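PDB 2I5E: 2-phospho-L-lactate guanylyltransferase from Methanosarcina mazei, which probably condenses (2S)-2-phospholactate with GTP to give lactyl-2-diphospho-5'-guanosine and diphosphate, a step in making the hydride carrier coenzyme F420. Local coordinates for residues Gln38-Leu43 against Glu62-Ala67; Asp52-Ser57 against Asn77-Arg82; Val116-Gly121 against Leu147-Ile152; Glu180-Gly185 against Tyr192-Phe197. One frame throughout, in Å; residues are numbered along the deposited sequence.

Interaction 1 of 4, residues Gln38-Leu43 against Glu62-Ala67; sequences QVISSL and EEMTEA
Ile40, Met64, Glu66 and Ala67 form a small, partly buried apolar contact in which a side chain of helix 25-45 meets the irregular loop that leads from strand 50-55 into strand 68-71. One residue serves the whole helix side: Ile40 touches each of the other three, and its two branches divide the work. The longer branch ends in CD1, which lies 3.9 Å from SE of Met64, a selenomethionine in this crystal, and 4.3 Å from CB of Ala67. The shorter branch, CG2, stands 3.8 Å from CB of Glu66, and the two side chains cross obliquely. This division follows from the first torsion of Ile40 (chi1 -63°), which sets CG2 anti to the backbone N and leaves CG1 beside it, so that CD1 meets Met64 and Ala67 while CG2 meets Glu66, which lies between them in sequence. Met64 comes the other way, tip to tip with Ile40. Its chain folds at chi2 and chi3, which brings the selenium rather than the outer methyl CE up to the isoleucine. Glu66 contributes through its aliphatic root, while its backbone O is hydrogen-bonded to the amine of Lys44, further along the same helix. Ile53 of strand 50-55 is touched by Ile40, Met64 and Ala67 alike. Between the two segments the attachment thus rests on apolar packing around Ile40, supplemented from outside them by the directional bond of Lys44, with the acidic end of Glu66 left at the exposed border.

Interaction 2 of 4, residues Asp52-Ser57 against Asn77-Arg82; sequences DILSPS and NEALNR
Leu54 turns its side chain from strand 50-55 toward the helix with CG opposite the main-chain N (chi1 -177°), and a second torsion of 76° turns CD1 aside and leaves CD2 extended toward helix 76-86; Leu80 answers with CG beside its own N (chi1 -70°) and CD1 extended, so that CD2, the methyl turned aside, meets Leu54. CD2 of Leu54 and CD2 of Leu80 are 3.7 Å apart as the side chains pass each other at a slant. The same CD2 of Leu54 also rests on Ala79, whose CB is 3.8 Å away. One methyl thus sits against two consecutive residues of the helix. The short alanine side chain is consistent with the close approach of the backbones, Leu54 CA and Ala79 CA being 7.8 Å apart. The packing is purely hydrophobic, but polar chemistry borders it: the carbonyl O of Leu54 is hydrogen-bonded to a bound Tris molecule, probably from the crystallisation liquor, which also lies next to Ala79. Helix 76-86 is in this way seated on one face of the main sheet. Val7 of strand 5-9 touches both Leu54 and Leu80, Leu70 of strand 68-71 flanks Leu54, and Tyr141 packs on Leu80.

Interaction 3 of 4, residues Val116-Gly121 against Leu147-Ile152; sequences VCIVPG and LTHCSI
Ile118 and His149 provide the main apolar meeting between strand 116-120 and helix 145-154, with Cys150 beside them. A single methyl of the isoleucine does the touching: CD1 lies 3.7 Å from CB of His149 and 4.4 Å from SG of Cys150. It gets there because CG1 is anti to the backbone N (chi1 163°) and the chain runs on extended, pushing CD1 straight at the helix. The two side chains of Ile118 and His149 cross at about a right angle, and CD1 lies at the imidazole edge, near the ring plane, rather than over a face. Leu129 of the adjoining strand packs on both residues, and Cys150 reaches Phe160 and Ile162 of strand 160-162, so the helix is laid over several strands at once.

The polar ends of His149 have their partners elsewhere. The imidazole points past the isoleucine to two of them: ND1 is hydrogen-bonded to the hydroxyl of Thr126, and NE2 to the backbone N of Lys140. Because a backbone amide donates, NE2 is probably the acceptor there. Aromatic packing adds a T-shaped contact between the rings of His149 and Tyr141. Leu147 packs on Ile183, and Pro120 on His184, of the second subunit, so this contact borders the dimer interface.

His149 therefore plays two parts. Its CB belongs to the hydrophobic layer between strand and helix, whereas both ring nitrogens, buried as they are, find hydrogen-bonding partners, which should fix the rotation of the ring and keep its edge against Ile118.

Interaction 4 of 4, residues Glu180-Gly185 against Tyr192-Phe197; sequences ELLIHG and YIESKF
Leu182 reaches from helix 175-184 to the C-terminal end of helix 188-194 and the start of strand 197-201, where Ile193, Glu194 and Phe197 receive it. Its first torsion (chi1 -75°) places CG beside the backbone N, and the second (chi2 -177°) sets CD1 anti to CA and turns CD2 aside, so the two methyls meet different parts of the partner. CD2 goes in against the backbone, 3.5 Å from N of Glu194, and also touches CG2 of Ile193 at 3.6 Å. CD1 turns toward the strand, 4.1 Å from O of Phe197. Ile193 presents its short branch because CG2 is anti to its own N (chi1 -63°); this methyl meets CG as well as both methyls of Leu182, the two side chains crossing at a slant. Its other branch takes a looser neighbour, CG1 lying 4.2 Å from CD2 of Leu181. Besides its backbone N, Glu194 lends the aliphatic root of its side chain, with CB 3.8 Å from CD2 of Leu182. Were Leu182 replaced by alanine, a gap would be likely to open beside Ile193 CG2 and Phe197, leaving the end of the second helix less firmly fixed to the first. The receiving turn is itself well bonded, since O of Ile193 accepts from both Lys196 N and Phe197 N. Leu199 and Leu208 of the small two-stranded sheet also pack on Leu182. Between the two segments the contact is hydrophobic, so helices and hairpin share an apolar core, while nearby Lys190 ties its amine to the carbonyls of Leu182 and Gly185.

In the fold
Interactions 1 and 2 alternate along the chain and are joined through strand 50-55: Ile53 of this strand packs against interaction 1, while its neighbour Leu54 belongs to interaction 2 and points to helix 76-86. The strand thus has a helix packed on each of its faces, consistent with the layered GT-A-like nucleotidyltransferase fold. Interaction 3 follows, its centre 19 Å from that of interaction 2 but on the same mixed sheet, nearer the other edge. Interaction 4 comes last, about 29 Å between centres from interactions 2 and 3, in the helical pair beside the C-terminal hairpin. Interactions 3 and 4 both touch the second subunit, linking these packing units to the homodimer.

Interaction 1 of 4, residues Gln38-Leu43 against Glu62-Ala67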
# COMPACT_ATOMS: atom_id res chain seq x y z
N GLN A 38 -14.92 -4.92 12.80
CA GLN A 38 -13.78 -4.07 13.04
C GLN A 38 -13.90 -2.70 12.31
O GLN A 38 -13.58 -1.64 12.87
CB GLN A 38 -12.52 -4.79 12.58
CG GLN A 38 -12.06 -6.01 13.48
CD GLN A 38 -10.58 -6.17 13.42
OE1 GLN A 38 -10.03 -7.00 12.69
NE2 GLN A 38 -9.90 -5.29 14.14
N VAL A 39 -14.34 -2.73 11.04
CA VAL A 39 -14.71 -1.45 10.32
C VAL A 39 -15.77 -0.61 11.01
O VAL A 39 -15.54 0.60 11.15
CB VAL A 39 -15.11 -1.69 8.86
CG1 VAL A 39 -15.46 -0.39 8.15
CG2 VAL A 39 -14.02 -2.50 8.18
N ILE A 40 -16.88 -1.22 11.45
CA ILE A 40 -17.89 -0.49 12.18
C ILE A 40 -17.30 0.04 13.51
O ILE A 40 -17.48 1.19 13.86
CB ILE A 40 -19.17 -1.33 12.56
CG1 ILE A 40 -19.92 -1.82 11.33
CG2 ILE A 40 -20.06 -0.51 13.48
CD1 ILE A 40 -20.74 -3.14 11.56
N SER A 41 -16.51 -0.76 14.19
CA SER A 41 -15.82 -0.19 15.37
C SER A 41 -14.88 0.99 15.03
O SER A 41 -14.77 1.99 15.80
CB SER A 41 -15.07 -1.28 16.08
OG SER A 41 -14.44 -0.67 17.22
N SER A 42 -14.18 0.94 13.88
CA SER A 42 -13.40 2.15 13.56
C SER A 42 -14.21 3.39 13.26
O SER A 42 -13.78 4.52 13.59
CB SER A 42 -12.37 1.94 12.48
OG SER A 42 -11.38 1.13 12.99
N LEU A 43 -15.35 3.21 12.62
CA LEU A 43 -16.23 4.32 12.31
C LEU A 43 -16.77 4.92 13.61
O LEU A 43 -16.88 6.14 13.73
CB LEU A 43 -17.39 3.91 11.37
CG LEU A 43 -16.91 3.40 10.01
CD1 LEU A 43 -18.01 2.64 9.17
CD2 LEU A 43 -16.29 4.53 9.19
N GLU A 62 -28.73 -10.42 11.24
CA GLU A 62 -30.00 -10.71 11.98
C GLU A 62 -30.01 -10.01 13.34
O GLU A 62 -31.02 -9.43 13.73
CB GLU A 62 -30.23 -12.23 12.11
CG GLU A 62 -30.30 -13.01 10.77
CD GLU A 62 -28.94 -13.62 10.35
OE1 GLU A 62 -27.89 -13.35 10.99
OE2 GLU A 62 -28.93 -14.38 9.34
N GLU A 63 -28.88 -10.10 14.06
CA GLU A 63 -28.59 -9.33 15.28
C GLU A 63 -27.53 -8.33 14.87
O GLU A 63 -26.49 -8.72 14.30
CB GLU A 63 -27.95 -10.20 16.36
CG GLU A 63 -28.22 -11.68 16.23
CD GLU A 63 -28.11 -12.43 17.57
OE1 GLU A 63 -28.81 -12.06 18.56
OE2 GLU A 63 -27.34 -13.42 17.59
N MSE A 64 -27.76 -7.07 15.15
CA MSE A 64 -26.87 -6.03 14.62
C MSE A 64 -27.39 -4.73 15.11
O MSE A 64 -28.40 -4.24 14.62
CB MSE A 64 -26.79 -6.00 13.08
CG MSE A 64 -26.01 -4.77 12.50
SE MSE A 64 -24.09 -4.46 12.96
CE MSE A 64 -23.59 -5.70 14.43
N THR A 65 -26.70 -4.16 16.07
CA THR A 65 -27.23 -3.01 16.76
C THR A 65 -26.24 -1.89 16.66
O THR A 65 -26.58 -0.73 16.94
CB THR A 65 -27.52 -3.35 18.27
OG1 THR A 65 -26.47 -4.19 18.81
CG2 THR A 65 -28.90 -4.03 18.38
N GLU A 66 -25.01 -2.24 16.27
CA GLU A 66 -23.93 -1.25 16.08
C GLU A 66 -24.18 -0.27 14.90
O GLU A 66 -23.66 0.88 14.87
CB GLU A 66 -22.56 -1.94 15.95
CG GLU A 66 -22.01 -2.43 17.25
CD GLU A 66 -21.84 -1.29 18.28
OE1 GLU A 66 -21.37 -0.17 17.91
OE2 GLU A 66 -22.22 -1.53 19.46
N ALA A 67 -24.99 -0.72 13.96
CA ALA A 67 -25.18 0.00 12.73
C ALA A 67 -26.58 -0.31 12.22
O ALA A 67 -27.13 -1.38 12.47
CB ALA A 67 -24.04 -0.39 11.69

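Interaction 2 of 4, residues Asp52-Ser57 against Asn77-Arg82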
# COMPACT_ATOMS: atom_id res chain seq x y z
N ASP A 52 -24.58 3.04 8.32
CA ASP A 52 -25.49 2.13 7.65
C ASP A 52 -24.73 0.94 7.03
O ASP A 52 -23.55 1.07 6.57
CB ASP A 52 -26.21 2.92 6.56
CG ASP A 52 -26.87 4.20 7.10
OD1 ASP A 52 -27.52 4.10 8.16
OD2 ASP A 52 -26.74 5.27 6.49
N ILE A 53 -25.36 -0.22 6.94
CA ILE A 53 -24.69 -1.32 6.28
C ILE A 53 -25.60 -1.56 5.15
O ILE A 53 -26.75 -1.68 5.40
CB ILE A 53 -24.67 -2.52 7.20
CG1 ILE A 53 -23.79 -2.22 8.40
CG2 ILE A 53 -24.20 -3.71 6.47
CD1 ILE A 53 -23.87 -3.26 9.42
N LEU A 54 -25.14 -1.60 3.91
CA LEU A 54 -26.07 -1.78 2.80
C LEU A 54 -25.83 -3.17 2.21
O LEU A 54 -24.77 -3.47 1.62
CB LEU A 54 -25.83 -0.64 1.81
CG LEU A 54 -26.68 -0.50 0.56
CD1 LEU A 54 -28.05 0.08 0.98
CD2 LEU A 54 -25.93 0.45 -0.32
N SER A 55 -26.81 -4.04 2.40
CA SER A 55 -26.71 -5.48 2.22
C SER A 55 -27.98 -5.97 1.48
O SER A 55 -29.09 -5.38 1.69
CB SER A 55 -26.67 -6.09 3.60
OG SER A 55 -26.83 -7.47 3.57
N PRO A 56 -27.84 -6.97 0.59
CA PRO A 56 -29.00 -7.44 -0.21
C PRO A 56 -29.94 -8.39 0.55
O PRO A 56 -31.05 -8.70 0.08
CB PRO A 56 -28.35 -8.13 -1.41
CG PRO A 56 -27.03 -8.71 -0.88
CD PRO A 56 -26.59 -7.71 0.26
N SER A 57 -29.47 -8.82 1.73
CA SER A 57 -30.23 -9.63 2.69
C SER A 57 -29.79 -9.40 4.12
O SER A 57 -28.63 -8.99 4.41
CB SER A 57 -30.03 -11.13 2.40
OG SER A 57 -29.18 -11.74 3.34
N ASN A 77 -23.36 -0.68 -7.41
CA ASN A 77 -23.37 0.68 -7.84
C ASN A 77 -24.76 1.23 -7.88
O ASN A 77 -24.96 2.35 -7.55
CB ASN A 77 -22.68 0.83 -9.20
CG ASN A 77 -21.20 0.55 -9.08
OD1 ASN A 77 -20.56 0.97 -8.08
ND2 ASN A 77 -20.66 -0.21 -10.04
N GLU A 78 -25.72 0.41 -8.21
CA GLU A 78 -27.09 0.92 -8.21
C GLU A 78 -27.56 1.27 -6.80
O GLU A 78 -28.05 2.38 -6.58
CB GLU A 78 -28.03 -0.10 -8.82
CG GLU A 78 -29.08 0.57 -9.61
CD GLU A 78 -29.50 -0.30 -10.80
OE1 GLU A 78 -30.07 -1.40 -10.54
OE2 GLU A 78 -29.22 0.13 -11.98
N ALA A 79 -27.39 0.32 -5.88
CA ALA A 79 -27.65 0.56 -4.47
C ALA A 79 -26.92 1.78 -3.93
O ALA A 79 -27.55 2.71 -3.34
CB ALA A 79 -27.28 -0.67 -3.69
N LEU A 80 -25.60 1.86 -4.15
CA LEU A 80 -24.87 3.02 -3.61
C LEU A 80 -25.30 4.30 -4.22
O LEU A 80 -25.28 5.37 -3.54
CB LEU A 80 -23.32 2.87 -3.70
CG LEU A 80 -22.70 1.81 -2.75
CD1 LEU A 80 -21.23 1.66 -3.18
CD2 LEU A 80 -22.76 2.18 -1.26
N ASN A 81 -25.65 4.23 -5.49
CA ASN A 81 -26.00 5.47 -6.18
C ASN A 81 -27.41 5.98 -5.76
O ASN A 81 -27.58 7.20 -5.59
CB ASN A 81 -25.87 5.30 -7.67
CG ASN A 81 -24.47 5.63 -8.15
OD1 ASN A 81 -23.85 6.58 -7.69
ND2 ASN A 81 -23.96 4.84 -9.11
N ARG A 82 -28.35 5.05 -5.49
CA ARG A 82 -29.61 5.39 -4.77
C ARG A 82 -29.41 6.02 -3.35
O ARG A 82 -29.91 7.09 -3.04
CB ARG A 82 -30.52 4.15 -4.74
CG ARG A 82 -32.03 4.41 -4.44
CD ARG A 82 -32.84 3.09 -4.61
NE ARG A 82 -33.19 2.48 -3.33
CZ ARG A 82 -34.27 1.71 -3.13
NH1 ARG A 82 -35.11 1.45 -4.15
NH2 ARG A 82 -34.51 1.18 -1.92

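Interaction 3 of 4, residues Val116-Gly121 against Leu147-Ile152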
# COMPACT_ATOMS: atom_id res chain seq x y z
N VAL A 116 -13.80 15.74 -2.72
CA VAL A 116 -13.83 14.27 -2.49
C VAL A 116 -12.54 13.75 -1.95
O VAL A 116 -11.47 14.34 -2.18
CB VAL A 116 -14.57 13.43 -3.60
CG1 VAL A 116 -15.18 14.28 -4.75
CG2 VAL A 116 -13.84 12.09 -4.04
N CYS A 117 -12.60 12.78 -1.03
CA CYS A 117 -11.34 12.12 -0.69
C CYS A 117 -11.44 10.68 -1.09
O CYS A 117 -12.44 9.98 -0.84
CB CYS A 117 -10.98 12.25 0.76
SG CYS A 117 -9.41 11.56 1.21
N ILE A 118 -10.37 10.24 -1.76
CA ILE A 118 -10.32 8.90 -2.18
C ILE A 118 -9.06 8.10 -1.78
O ILE A 118 -7.90 8.58 -1.93
CB ILE A 118 -10.72 8.81 -3.59
CG1 ILE A 118 -10.29 7.49 -4.21
CG2 ILE A 118 -10.31 10.03 -4.38
CD1 ILE A 118 -10.82 7.37 -5.52
N VAL A 119 -9.35 6.93 -1.20
CA VAL A 119 -8.41 5.89 -0.81
C VAL A 119 -8.33 4.70 -1.80
O VAL A 119 -9.32 3.95 -1.98
CB VAL A 119 -8.83 5.30 0.57
CG1 VAL A 119 -7.71 4.48 1.20
CG2 VAL A 119 -9.24 6.48 1.46
N PRO A 120 -7.15 4.54 -2.46
CA PRO A 120 -6.97 3.47 -3.44
C PRO A 120 -6.91 2.17 -2.71
O PRO A 120 -6.47 2.14 -1.53
CB PRO A 120 -5.62 3.75 -4.08
CG PRO A 120 -4.87 4.71 -3.12
CD PRO A 120 -5.93 5.36 -2.25
N GLY A 121 -7.37 1.09 -3.35
CA GLY A 121 -7.00 -0.19 -2.88
C GLY A 121 -6.09 -0.82 -3.91
O GLY A 121 -5.65 -0.15 -4.88
N LEU A 147 -9.28 5.27 -10.73
CA LEU A 147 -9.13 6.24 -11.86
C LEU A 147 -10.51 6.79 -12.26
O LEU A 147 -10.66 7.96 -12.40
CB LEU A 147 -8.38 5.58 -13.05
CG LEU A 147 -6.84 5.31 -12.89
CD1 LEU A 147 -6.12 4.63 -14.10
CD2 LEU A 147 -6.08 6.59 -12.54
N THR A 148 -11.53 5.95 -12.34
CA THR A 148 -12.86 6.40 -12.67
C THR A 148 -13.46 7.44 -11.72
O THR A 148 -14.12 8.40 -12.19
CB THR A 148 -13.77 5.24 -12.79
OG1 THR A 148 -13.24 4.35 -13.76
CG2 THR A 148 -15.15 5.71 -13.35
N HIS A 149 -13.29 7.25 -10.39
CA HIS A 149 -13.76 8.20 -9.36
C HIS A 149 -13.02 9.52 -9.29
O HIS A 149 -13.59 10.62 -8.92
CB HIS A 149 -13.68 7.52 -7.93
CG HIS A 149 -14.67 6.41 -7.74
ND1 HIS A 149 -14.36 5.24 -7.08
CD2 HIS A 149 -15.99 6.34 -8.04
CE1 HIS A 149 -15.42 4.44 -7.10
NE2 HIS A 149 -16.43 5.09 -7.64
N CYS A 150 -11.73 9.48 -9.61
CA CYS A 150 -11.03 10.75 -9.73
C CYS A 150 -11.60 11.50 -10.96
O CYS A 150 -11.71 12.73 -10.94
CB CYS A 150 -9.54 10.52 -9.97
SG CYS A 150 -8.68 9.77 -8.59
N SER A 151 -11.88 10.78 -12.03
CA SER A 151 -12.28 11.48 -13.27
C SER A 151 -13.79 11.82 -13.28
O SER A 151 -14.20 12.82 -13.90
CB SER A 151 -11.81 10.74 -14.54
OG SER A 151 -12.86 10.03 -15.14
N ILE A 152 -14.59 11.01 -12.58
CA ILE A 152 -15.97 11.43 -12.17
C ILE A 152 -15.88 12.74 -11.37
O ILE A 152 -16.65 13.63 -11.59
CB ILE A 152 -16.86 10.32 -11.46
CG1 ILE A 152 -17.19 9.15 -12.38
CG2 ILE A 152 -18.24 10.91 -10.96
CD1 ILE A 152 -17.55 7.80 -11.58

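Interaction 4 of 4, residues Glu180-Gly185 against Tyr192-Phe197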
# COMPACT_ATOMS: atom_id res chain seq x y z
N GLU A 180 -0.35 -9.60 4.78
CA GLU A 180 -0.25 -8.23 5.23
C GLU A 180 -1.00 -8.13 6.54
O GLU A 180 -0.66 -7.38 7.38
CB GLU A 180 -0.89 -7.22 4.24
CG GLU A 180 -0.35 -7.22 2.82
CD GLU A 180 1.13 -6.83 2.79
OE1 GLU A 180 1.65 -6.18 3.72
OE2 GLU A 180 1.83 -7.24 1.88
N LEU A 181 -2.14 -8.80 6.63
CA LEU A 181 -2.92 -8.80 7.86
C LEU A 181 -2.10 -9.39 9.08
O LEU A 181 -2.12 -8.85 10.19
CB LEU A 181 -4.19 -9.62 7.63
CG LEU A 181 -5.21 -9.57 8.79
CD1 LEU A 181 -5.43 -8.09 9.35
CD2 LEU A 181 -6.49 -10.20 8.30
N LEU A 182 -1.48 -10.54 8.84
CA LEU A 182 -0.60 -11.13 9.84
C LEU A 182 0.58 -10.18 10.22
O LEU A 182 0.86 -9.92 11.41
CB LEU A 182 -0.16 -12.53 9.44
CG LEU A 182 -1.22 -13.63 9.58
CD1 LEU A 182 -0.62 -15.04 9.19
CD2 LEU A 182 -2.14 -13.67 10.82
N ILE A 183 1.24 -9.59 9.22
CA ILE A 183 2.32 -8.67 9.58
C ILE A 183 1.84 -7.40 10.33
O ILE A 183 2.46 -7.05 11.30
CB ILE A 183 3.13 -8.23 8.36
CG1 ILE A 183 3.71 -9.47 7.66
CG2 ILE A 183 4.07 -7.03 8.76
CD1 ILE A 183 5.04 -9.92 8.00
N HIS A 184 0.78 -6.72 9.85
CA HIS A 184 0.46 -5.37 10.28
C HIS A 184 -0.76 -5.25 11.15
O HIS A 184 -1.01 -4.18 11.70
CB HIS A 184 0.26 -4.41 9.06
CG HIS A 184 1.51 -4.22 8.24
ND1 HIS A 184 1.72 -4.85 7.02
CD2 HIS A 184 2.66 -3.58 8.52
CE1 HIS A 184 2.94 -4.57 6.57
NE2 HIS A 184 3.50 -3.75 7.44
N GLY A 185 -1.58 -6.29 11.22
CA GLY A 185 -2.84 -6.06 11.92
C GLY A 185 -2.91 -6.50 13.40
O GLY A 185 -2.02 -7.20 13.92
N TYR A 192 -8.01 -14.59 13.94
CA TYR A 192 -8.72 -15.69 13.30
C TYR A 192 -7.79 -16.39 12.32
O TYR A 192 -7.63 -17.60 12.33
CB TYR A 192 -10.02 -15.15 12.59
CG TYR A 192 -10.88 -16.20 11.85
CD1 TYR A 192 -11.82 -16.99 12.54
CD2 TYR A 192 -10.73 -16.43 10.48
CE1 TYR A 192 -12.60 -18.00 11.92
CE2 TYR A 192 -11.49 -17.43 9.82
CZ TYR A 192 -12.45 -18.20 10.56
OH TYR A 192 -13.26 -19.16 9.92
N ILE A 193 -7.17 -15.59 11.46
CA ILE A 193 -6.16 -16.06 10.50
C ILE A 193 -4.97 -16.62 11.24
O ILE A 193 -4.49 -17.66 10.91
CB ILE A 193 -5.70 -14.86 9.56
CG1 ILE A 193 -6.88 -14.37 8.76
CG2 ILE A 193 -4.53 -15.33 8.62
CD1 ILE A 193 -7.45 -15.45 7.83
N GLU A 194 -4.46 -15.90 12.25
CA GLU A 194 -3.25 -16.38 13.01
C GLU A 194 -3.47 -17.77 13.63
O GLU A 194 -2.54 -18.51 13.75
CB GLU A 194 -2.86 -15.38 14.09
CG GLU A 194 -1.35 -15.47 14.26
CD GLU A 194 -0.86 -14.83 15.47
OE1 GLU A 194 -1.58 -13.91 15.94
OE2 GLU A 194 0.23 -15.26 15.97
N SER A 195 -4.74 -18.11 13.93
CA SER A 195 -5.14 -19.40 14.45
C SER A 195 -5.12 -20.50 13.42
O SER A 195 -5.21 -21.66 13.77
CB SER A 195 -6.54 -19.27 15.15
OG SER A 195 -7.62 -19.27 14.21
N LYS A 196 -4.98 -20.16 12.15
CA LYS A 196 -5.01 -21.12 11.10
C LYS A 196 -3.73 -21.14 10.31
O LYS A 196 -3.49 -22.12 9.68
CB LYS A 196 -6.22 -20.91 10.14
CG LYS A 196 -7.64 -20.94 10.89
CD LYS A 196 -8.82 -20.47 9.94
CE LYS A 196 -10.15 -20.76 10.59
NZ LYS A 196 -10.60 -22.16 10.21
N PHE A 197 -2.96 -20.04 10.28
CA PHE A 197 -1.70 -19.99 9.49
C PHE A 197 -0.57 -19.32 10.25
O PHE A 197 -0.78 -18.58 11.21
CB PHE A 197 -1.91 -19.18 8.20
CG PHE A 197 -3.06 -19.63 7.37
CD1 PHE A 197 -2.84 -20.53 6.32
CD2 PHE A 197 -4.35 -19.11 7.60
CE1 PHE A 197 -3.88 -20.97 5.51
CE2 PHE A 197 -5.42 -19.52 6.79
CZ PHE A 197 -5.21 -20.48 5.77